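Local coordinates for C protein alpha-antigen (Streptococcus agalactiae, PDB 1YWM) that is a cell-wall-anchored surface protein that may play a role in both virulence and immunity, represented here by its N-terminal domain, at residues 149-154 and 181-185; 157-161 and 174-178; 70-74 and 86-91. One frame throughout, in Å; residues are numbered along the deposited sequence.

Contact 1 of 3, residues 149-154 and 181-185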
loop_
_atom_site.group_PDB
_atom_site.type_symbol
_atom_site.label_atom_id
_atom_site.label_comp_id
_atom_site.label_asym_id
_atom_site.label_seq_id
_atom_site.Cartn_x
_atom_site.Cartn_y
_atom_site.Cartn_z
ATOM N N GLU A 149 23.360 8.201 -8.887
ATOM C CA GLU A 149 22.288 9.176 -8.710
ATOM C C GLU A 149 20.940 8.542 -9.006
ATOM O O GLU A 149 19.961 8.775 -8.290
ATOM C CB GLU A 149 22.519 10.402 -9.619
ATOM C CG GLU A 149 21.368 11.401 -9.602
ATOM C CD GLU A 149 21.624 12.602 -10.513
ATOM O OE1 GLU A 149 20.887 13.603 -10.403
ATOM O OE2 GLU A 149 22.560 12.542 -11.351
ATOM N N VAL A 150 20.886 7.737 -10.064
ATOM C CA VAL A 150 19.640 7.067 -10.437
ATOM C C VAL A 150 19.229 6.050 -9.348
ATOM O O VAL A 150 18.066 6.037 -8.887
ATOM C CB VAL A 150 19.713 6.420 -11.829
ATOM C CG1 VAL A 150 18.486 5.465 -12.095
ATOM C CG2 VAL A 150 19.797 7.536 -12.920
ATOM N N LEU A 151 20.176 5.235 -8.902
ATOM C CA LEU A 151 19.827 4.237 -7.856
ATOM C C LEU A 151 19.401 4.889 -6.561
ATOM O O LEU A 151 18.547 4.345 -5.805
ATOM C CB LEU A 151 21.018 3.313 -7.610
ATOM C CG LEU A 151 21.328 2.401 -8.816
ATOM C CD1 LEU A 151 22.470 1.463 -8.439
ATOM C CD2 LEU A 151 20.127 1.595 -9.271
ATOM N N THR A 152 19.985 6.047 -6.255
ATOM C CA THR A 152 19.604 6.764 -5.038
ATOM C C THR A 152 18.120 7.156 -5.089
ATOM O O THR A 152 17.378 7.040 -4.092
ATOM C CB THR A 152 20.492 8.071 -4.909
ATOM O OG1 THR A 152 21.825 7.729 -4.492
ATOM C CG2 THR A 152 19.982 8.970 -3.767
ATOM N N GLY A 153 17.698 7.641 -6.248
ATOM C CA GLY A 153 16.308 8.061 -6.422
ATOM C C GLY A 153 15.360 6.863 -6.372
ATOM O O GLY A 153 14.259 6.913 -5.761
ATOM N N LEU A 154 15.748 5.786 -7.040
ATOM C CA LEU A 154 14.950 4.560 -6.952
ATOM C C LEU A 154 14.831 4.043 -5.504
ATOM O O LEU A 154 13.755 3.576 -5.099
ATOM C CB LEU A 154 15.536 3.456 -7.835
ATOM C CG LEU A 154 15.629 3.773 -9.344
ATOM C CD1 LEU A 154 16.208 2.529 -10.049
ATOM C CD2 LEU A 154 14.280 4.143 -9.980
ATOM N N LEU A 181 13.941 9.732 -13.705
ATOM C CA LEU A 181 15.232 9.295 -13.150
ATOM C C LEU A 181 16.081 8.515 -14.171
ATOM O O LEU A 181 17.303 8.717 -14.281
ATOM C CB LEU A 181 15.042 8.419 -11.885
ATOM C CG LEU A 181 14.745 9.157 -10.563
ATOM C CD1 LEU A 181 14.147 8.156 -9.523
ATOM C CD2 LEU A 181 16.001 9.838 -10.022
ATOM N N GLU A 182 15.448 7.615 -14.899
ATOM C CA GLU A 182 16.169 6.793 -15.876
ATOM C C GLU A 182 16.841 7.664 -16.933
ATOM O O GLU A 182 17.917 7.346 -17.413
ATOM C CB GLU A 182 15.234 5.774 -16.524
ATOM C CG GLU A 182 15.967 4.798 -17.451
ATOM C CD GLU A 182 15.083 3.674 -17.935
ATOM O OE1 GLU A 182 15.507 2.490 -17.870
ATOM O OE2 GLU A 182 13.966 3.990 -18.364
ATOM N N LYS A 183 16.226 8.786 -17.261
ATOM C CA LYS A 183 16.836 9.720 -18.230
ATOM C C LYS A 183 18.100 10.403 -17.725
ATOM O O LYS A 183 18.826 11.002 -18.529
ATOM C CB LYS A 183 15.813 10.754 -18.727
ATOM C CG LYS A 183 14.581 10.160 -19.388
ATOM C CD LYS A 183 13.614 11.277 -19.781
ATOM C CE LYS A 183 12.268 10.754 -20.303
ATOM N NZ LYS A 183 11.343 11.946 -20.487
ATOM N N LEU A 184 18.425 10.254 -16.430
ATOM C CA LEU A 184 19.660 10.819 -15.910
ATOM C C LEU A 184 20.907 9.959 -16.198
ATOM O O LEU A 184 22.023 10.389 -15.916
ATOM C CB LEU A 184 19.550 11.098 -14.400
ATOM C CG LEU A 184 18.455 12.127 -14.021
ATOM C CD1 LEU A 184 18.402 12.277 -12.473
ATOM C CD2 LEU A 184 18.641 13.508 -14.687
ATOM N N LEU A 185 20.716 8.745 -16.691
ATOM C CA LEU A 185 21.862 7.880 -16.974
ATOM C C LEU A 185 22.664 8.537 -18.109
ATOM O O LEU A 185 22.081 9.048 -19.067
ATOM C CB LEU A 185 21.421 6.475 -17.388
ATOM C CG LEU A 185 20.759 5.686 -16.253
ATOM C CD1 LEU A 185 20.129 4.439 -16.875
ATOM C CD2 LEU A 185 21.872 5.382 -15.203
HETATM O O HOH W 1 23.039 12.661 -14.722
#
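Leu181 lays its branched end over the backbone of Gly153, with Leu181 CD1 3.6 Å from Gly153 C and Leu181 CD2 4.0 Å from Gly153 CA. Gly153 has no side chain, so Leu181 can lie directly on the helix backbone. This matches the short CA separation of 5.6 Å between Val150 and Leu181, the nearest pair across the two segments. Leu181 CD1 also meets Leu154 CD2 at 4.0 Å, the two leucines lying alongside each other and pointing opposite ways.

One turn back along the same helix, Val150 is the other main element. Its chi1 of 168° leaves CG2 beside the backbone N and anti to the carbonyl carbon, and this is the methyl that meets 181-185. Val150 CG2 comes within 3.1 Å of Leu181 O, a close methyl-to-oxygen contact, and packs on Leu185 CD2 at 3.8 Å and on Leu184 CB. Leu181 O is not left without a polar partner by this methyl, because it accepts the backbone N-H of Leu184. A type I turn from Glu182 to Leu185 brings the last two leucines round to Val150, with the Leu185 side chain perpendicular to that of the valine.

The outer margin is more polar. Extended beyond CG, Glu149 sets OE1 3.5 Å from Leu184 CD1, a contact of carboxylate with methyl. A water donates to Leu184 O at 2.8 Å and, weakly, to Glu149 OE2; no direct hydrogen bond joins the segments.

Helix 124-137 covers the inner side, where Val133 touches both Val150 and Leu154. Leu185 reaches Asn136 of that helix and Trp142 in the following loop, so helices 144-163 and 168-182 meet here against the remaining helix of the bundle.

Contact 2 of 3, residues 157-161 and 174-178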
loop_
_atom_site.group_PDB
_atom_site.type_symbol
_atom_site.label_atom_id
_atom_site.label_comp_id
_atom_site.label_asym_id
_atom_site.label_seq_id
_atom_site.Cartn_x
_atom_site.Cartn_y
_atom_site.Cartn_z
ATOM N N ILE A 157 12.255 6.124 -3.505
ATOM C CA ILE A 157 10.916 5.719 -3.878
ATOM C C ILE A 157 10.558 4.333 -3.298
ATOM O O ILE A 157 9.449 4.123 -2.778
ATOM C CB ILE A 157 10.754 5.727 -5.416
ATOM C CG1 ILE A 157 10.824 7.191 -5.925
ATOM C CG2 ILE A 157 9.387 5.115 -5.785
ATOM C CD1 ILE A 157 10.893 7.399 -7.459
ATOM N N LYS A 158 11.476 3.378 -3.419
ATOM C CA LYS A 158 11.176 2.025 -2.954
ATOM C C LYS A 158 10.966 2.000 -1.432
ATOM O O LYS A 158 10.039 1.357 -0.937
ATOM C CB LYS A 158 12.280 1.047 -3.401
ATOM C CG LYS A 158 12.238 -0.366 -2.751
ATOM C CD LYS A 158 11.433 -1.342 -3.568
ATOM C CE LYS A 158 11.774 -2.845 -3.269
ATOM N NZ LYS A 158 12.163 -3.199 -1.855
ATOM N N THR A 159 11.817 2.699 -0.699
ATOM C CA THR A 159 11.645 2.802 0.768
ATOM C C THR A 159 10.265 3.381 1.141
ATOM O O THR A 159 9.576 2.872 2.033
ATOM C CB THR A 159 12.800 3.640 1.351
ATOM O OG1 THR A 159 14.020 2.915 1.152
ATOM C CG2 THR A 159 12.692 3.749 2.875
ATOM N N ASP A 160 9.870 4.407 0.403
ATOM C CA ASP A 160 8.605 5.108 0.602
ATOM C C ASP A 160 7.389 4.175 0.382
ATOM O O ASP A 160 6.526 4.055 1.261
ATOM C CB ASP A 160 8.597 6.312 -0.329
ATOM C CG ASP A 160 7.370 7.200 -0.153
ATOM O OD1 ASP A 160 6.716 7.164 0.903
ATOM O OD2 ASP A 160 6.999 7.972 -1.038
ATOM N N ILE A 161 7.364 3.449 -0.737
ATOM C CA ILE A 161 6.230 2.580 -1.009
ATOM C C ILE A 161 6.262 1.321 -0.140
ATOM O O ILE A 161 5.213 0.714 0.091
ATOM C CB ILE A 161 6.051 2.264 -2.510
ATOM C CG1 ILE A 161 7.250 1.472 -3.084
ATOM C CG2 ILE A 161 5.726 3.579 -3.308
ATOM C CD1 ILE A 161 7.026 0.999 -4.552
ATOM N N LYS A 174 4.648 8.493 -9.208
ATOM C CA LYS A 174 5.981 7.935 -8.929
ATOM C C LYS A 174 6.511 7.160 -10.154
ATOM O O LYS A 174 7.715 7.051 -10.347
ATOM C CB LYS A 174 5.964 7.060 -7.654
ATOM C CG LYS A 174 5.814 7.854 -6.372
ATOM C CD LYS A 174 5.558 6.923 -5.223
ATOM C CE LYS A 174 5.556 7.598 -3.836
ATOM N NZ LYS A 174 5.489 9.083 -3.787
ATOM N N ILE A 175 5.615 6.594 -10.961
ATOM C CA ILE A 175 6.038 5.913 -12.176
ATOM C C ILE A 175 6.700 6.929 -13.111
ATOM O O ILE A 175 7.749 6.635 -13.714
ATOM C CB ILE A 175 4.864 5.189 -12.881
ATOM C CG1 ILE A 175 4.453 3.965 -12.069
ATOM C CG2 ILE A 175 5.267 4.739 -14.321
ATOM C CD1 ILE A 175 3.151 3.286 -12.547
ATOM N N VAL A 176 6.083 8.112 -13.202
ATOM C CA VAL A 176 6.630 9.220 -13.976
ATOM C C VAL A 176 7.982 9.641 -13.395
ATOM O O VAL A 176 8.930 9.849 -14.165
ATOM C CB VAL A 176 5.674 10.461 -14.055
ATOM C CG1 VAL A 176 6.366 11.654 -14.784
ATOM C CG2 VAL A 176 4.376 10.101 -14.750
ATOM N N GLU A 177 8.077 9.802 -12.066
ATOM C CA GLU A 177 9.375 10.115 -11.460
ATOM C C GLU A 177 10.469 9.090 -11.838
ATOM O O GLU A 177 11.647 9.468 -12.037
ATOM C CB GLU A 177 9.267 10.243 -9.930
ATOM C CG GLU A 177 8.453 11.454 -9.469
ATOM C CD GLU A 177 8.231 11.481 -7.959
ATOM O OE1 GLU A 177 9.009 10.838 -7.232
ATOM O OE2 GLU A 177 7.276 12.148 -7.499
ATOM N N VAL A 178 10.091 7.809 -11.890
ATOM C CA VAL A 178 11.041 6.719 -12.176
ATOM C C VAL A 178 11.485 6.825 -13.637
ATOM O O VAL A 178 12.669 6.660 -13.949
ATOM C CB VAL A 178 10.431 5.330 -11.857
ATOM C CG1 VAL A 178 11.304 4.163 -12.421
ATOM C CG2 VAL A 178 10.310 5.153 -10.312
#
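With CG1 anti to the carbonyl carbon (chi1 -68°) and the chain extended beyond it, Ile157 places CD1 against helix 168-182, whereas Lys174 runs out nearly extended and bends only at its last torsion, chi4 14°, which swings NZ round to Asp160. These two side chains approach from opposite helices and account for most of the buried surface.

Ile157 CD1 packs on Val178 CG2 at 3.7 Å, the apolar centre of the contact. Ile157 CD1 also lies 4.1 Å from Glu177 CB and 3.9 Å from Glu177 OE1, so the glutamate flanks it at the exposed margin. Beside it the aliphatic part of Lys174 continues the apolar surface: Lys174 CD is 3.9 Å from Ile161 CG2, the two side chains running antiparallel to each other. The methylenes of a buried lysine thus fill a place in the core while its ammonium end is met by acidic groups.

Asp160 is the chief of these, in a salt bridge of 3.3 Å from Lys174 NZ to Asp160 OD2, the two side chains lying roughly perpendicular. Lys174 CE, at 3.2 Å, is no farther from Asp160 OD2 than NZ is, so the ammonium is not aimed closely at the oxygen and the bridge is a long one. The carboxylate is shared, since OD1 forms a salt bridge with Lys166 and takes a hydrogen bond from Asn164 ND2. These partners probably stabilise the negative charge on Asp160, while Asp170 is a weak second ion partner of Lys174.

The axes of segments 157-161 and 174-178 are antiparallel at 162° and come no nearer than 12.1 Å, a gap spanned by Ile157 and Lys174. Helix 124-137 closes the inner face, with Val133 on Val178 and Arg127 on Ile161. Two antiparallel helices joined by a short connection, with a third lying against both, define the antiparallel three-helix bundle of this N-terminal domain.

Contact 3 of 3, residues 70-74 and 86-91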
loop_
_atom_site.group_PDB
_atom_site.type_symbol
_atom_site.label_atom_id
_atom_site.label_comp_id
_atom_site.label_asym_id
_atom_site.label_seq_id
_atom_site.Cartn_x
_atom_site.Cartn_y
_atom_site.Cartn_z
ATOM N N VAL A 70 -15.752 -7.288 5.894
ATOM C CA VAL A 70 -16.498 -7.280 4.645
ATOM C C VAL A 70 -16.052 -6.030 3.953
ATOM O O VAL A 70 -16.057 -4.950 4.551
ATOM C CB VAL A 70 -18.075 -7.174 4.816
ATOM C CG1 VAL A 70 -18.736 -7.410 3.419
ATOM C CG2 VAL A 70 -18.586 -8.169 5.806
ATOM N N PHE A 71 -15.669 -6.182 2.694
ATOM C CA PHE A 71 -15.362 -5.028 1.850
ATOM C C PHE A 71 -16.591 -4.725 1.006
ATOM O O PHE A 71 -17.319 -5.639 0.592
ATOM C CB PHE A 71 -14.193 -5.366 0.888
ATOM C CG PHE A 71 -12.867 -5.580 1.573
ATOM C CD1 PHE A 71 -12.330 -6.858 1.701
ATOM C CD2 PHE A 71 -12.126 -4.497 2.046
ATOM C CE1 PHE A 71 -11.078 -7.072 2.304
ATOM C CE2 PHE A 71 -10.873 -4.702 2.676
ATOM C CZ PHE A 71 -10.350 -5.990 2.791
ATOM N N ARG A 72 -16.804 -3.449 0.715
ATOM C CA ARG A 72 -17.797 -3.065 -0.269
ATOM C C ARG A 72 -17.060 -2.204 -1.290
ATOM O O ARG A 72 -16.423 -1.211 -0.912
ATOM C CB ARG A 72 -18.849 -2.200 0.424
ATOM C CG ARG A 72 -19.849 -1.621 -0.534
ATOM C CD ARG A 72 -20.837 -2.620 -0.985
ATOM N NE ARG A 72 -21.822 -2.072 -1.916
ATOM C CZ ARG A 72 -22.698 -2.825 -2.555
ATOM N NH1 ARG A 72 -22.737 -4.139 -2.308
ATOM N NH2 ARG A 72 -23.568 -2.268 -3.417
ATOM N N GLN A 73 -17.164 -2.589 -2.553
ATOM C CA GLN A 73 -16.536 -1.857 -3.642
ATOM C C GLN A 73 -17.423 -1.978 -4.862
ATOM O O GLN A 73 -17.796 -3.085 -5.241
ATOM C CB GLN A 73 -15.175 -2.475 -3.968
ATOM C CG GLN A 73 -14.443 -1.680 -5.044
ATOM C CD GLN A 73 -13.087 -2.238 -5.310
ATOM O OE1 GLN A 73 -12.867 -3.442 -5.181
ATOM N NE2 GLN A 73 -12.164 -1.369 -5.689
ATOM N N GLY A 74 -17.753 -0.854 -5.492
ATOM C CA GLY A 74 -18.703 -0.889 -6.589
ATOM C C GLY A 74 -20.052 -1.397 -6.090
ATOM O O GLY A 74 -20.570 -0.904 -5.081
ATOM N N SER A 86 -9.515 -4.427 -8.123
ATOM C CA SER A 86 -9.580 -3.097 -8.728
ATOM C C SER A 86 -9.165 -2.064 -7.700
ATOM O O SER A 86 -9.485 -2.206 -6.521
ATOM C CB SER A 86 -11.015 -2.800 -9.180
ATOM O OG SER A 86 -11.383 -3.662 -10.244
ATOM N N THR A 87 -8.478 -1.015 -8.144
ATOM C CA THR A 87 -8.089 0.076 -7.256
ATOM C C THR A 87 -9.158 1.159 -7.170
ATOM O O THR A 87 -10.057 1.227 -7.995
ATOM C CB THR A 87 -6.770 0.720 -7.717
ATOM O OG1 THR A 87 -6.949 1.207 -9.052
ATOM C CG2 THR A 87 -5.663 -0.327 -7.821
ATOM N N GLY A 88 -9.040 2.021 -6.172
ATOM C CA GLY A 88 -10.026 3.054 -5.975
ATOM C C GLY A 88 -10.518 3.045 -4.538
ATOM O O GLY A 88 -9.948 2.358 -3.660
ATOM N N ARG A 89 -11.569 3.827 -4.312
ATOM C CA ARG A 89 -12.174 3.983 -3.000
ATOM C C ARG A 89 -13.167 2.838 -2.740
ATOM O O ARG A 89 -13.835 2.345 -3.652
ATOM C CB ARG A 89 -12.899 5.333 -2.913
ATOM C CG ARG A 89 -13.352 5.679 -1.504
ATOM C CD ARG A 89 -14.294 6.874 -1.425
ATOM N NE ARG A 89 -13.885 7.862 -0.424
ATOM C CZ ARG A 89 -12.833 8.669 -0.549
ATOM N NH1 ARG A 89 -12.064 8.607 -1.630
ATOM N NH2 ARG A 89 -12.544 9.540 0.409
ATOM N N ALA A 90 -13.238 2.421 -1.487
ATOM C CA ALA A 90 -14.088 1.294 -1.106
ATOM C C ALA A 90 -14.340 1.474 0.385
ATOM O O ALA A 90 -13.990 2.511 0.962
ATOM C CB ALA A 90 -13.371 -0.024 -1.414
ATOM N N SER A 91 -14.944 0.471 1.015
ATOM C CA SER A 91 -15.057 0.495 2.457
ATOM C C SER A 91 -14.665 -0.863 3.009
ATOM O O SER A 91 -14.667 -1.900 2.281
ATOM C CB SER A 91 -16.485 0.876 2.900
ATOM O OG SER A 91 -17.367 -0.229 2.685
HETATM O O HOH W 2 -17.539 -2.629 4.000
HETATM O O HOH W 3 -12.011 -5.334 -6.663
HETATM O O HOH W 4 -13.100 1.469 -6.029
HETATM O O HOH W 5 -17.067 1.963 -3.803
#
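Within the fibronectin-like beta sandwich, strands 66-73 and 88-97 are antiparallel neighbours, and Arg72 with Ser91 is the one bridged pair between these segments, a hydrogen-bonded one. Arg72 N donates to Ser91 O at 3.1 Å from above the carbonyl plane, whereas Ser91 N reaches Arg72 O at 3.0 Å in the plane of the Arg72 carbonyl. Ser91 O also receives a CA-H contact from Phe71 CA at 3.2 Å and lies by the edge of the Phe71 ring.

Beyond this pair Gln73 continues the link. With CG anti to N (chi1 -176°) and the chain extended, it runs over Ala90, whose CB is 4.0 Å from Gln73 CB, and reaches the loop before strand 88-97. Gln73 NE2 donates to Ser86 O at 2.9 Å, nearly straight at 172° and with the oxygen close to the amide plane, although NE2 stands 61° above the Ser86 carbonyl plane, off any lone pair.

Water completes the link: one joins Gln73 OE1 to Ser86 N, another Gln73 NE2 to Arg89 O, and a third Val70 O to Ser91 OG. Both NE2 and OE1 are therefore engaged, which fixes the amide's rotation and lets a side chain continue the cross-strand bonding.

Overall arrangement
Contacts 1 and 2 join the same two helices, 144-163 and 168-182, and touch each other: Leu154 CD2 meets Val178 CG1 at 3.8 Å and Leu181 CD1 meets Ile157 CD1 at 3.9 Å. Contact 2 is the buried one, yet includes a salt bridge; contact 1, partly buried at the far end of helix 168-182, has no direct polar bond across it. Contact 3 belongs to the sandwich, on the opposite side of the chain's centre, its centre about 24 Å from that of contact 2 and 35 Å from that of contact 1. Lying at the surface, it relies mainly on hydrogen bonds, where the helix contacts rely mainly on aliphatic packing.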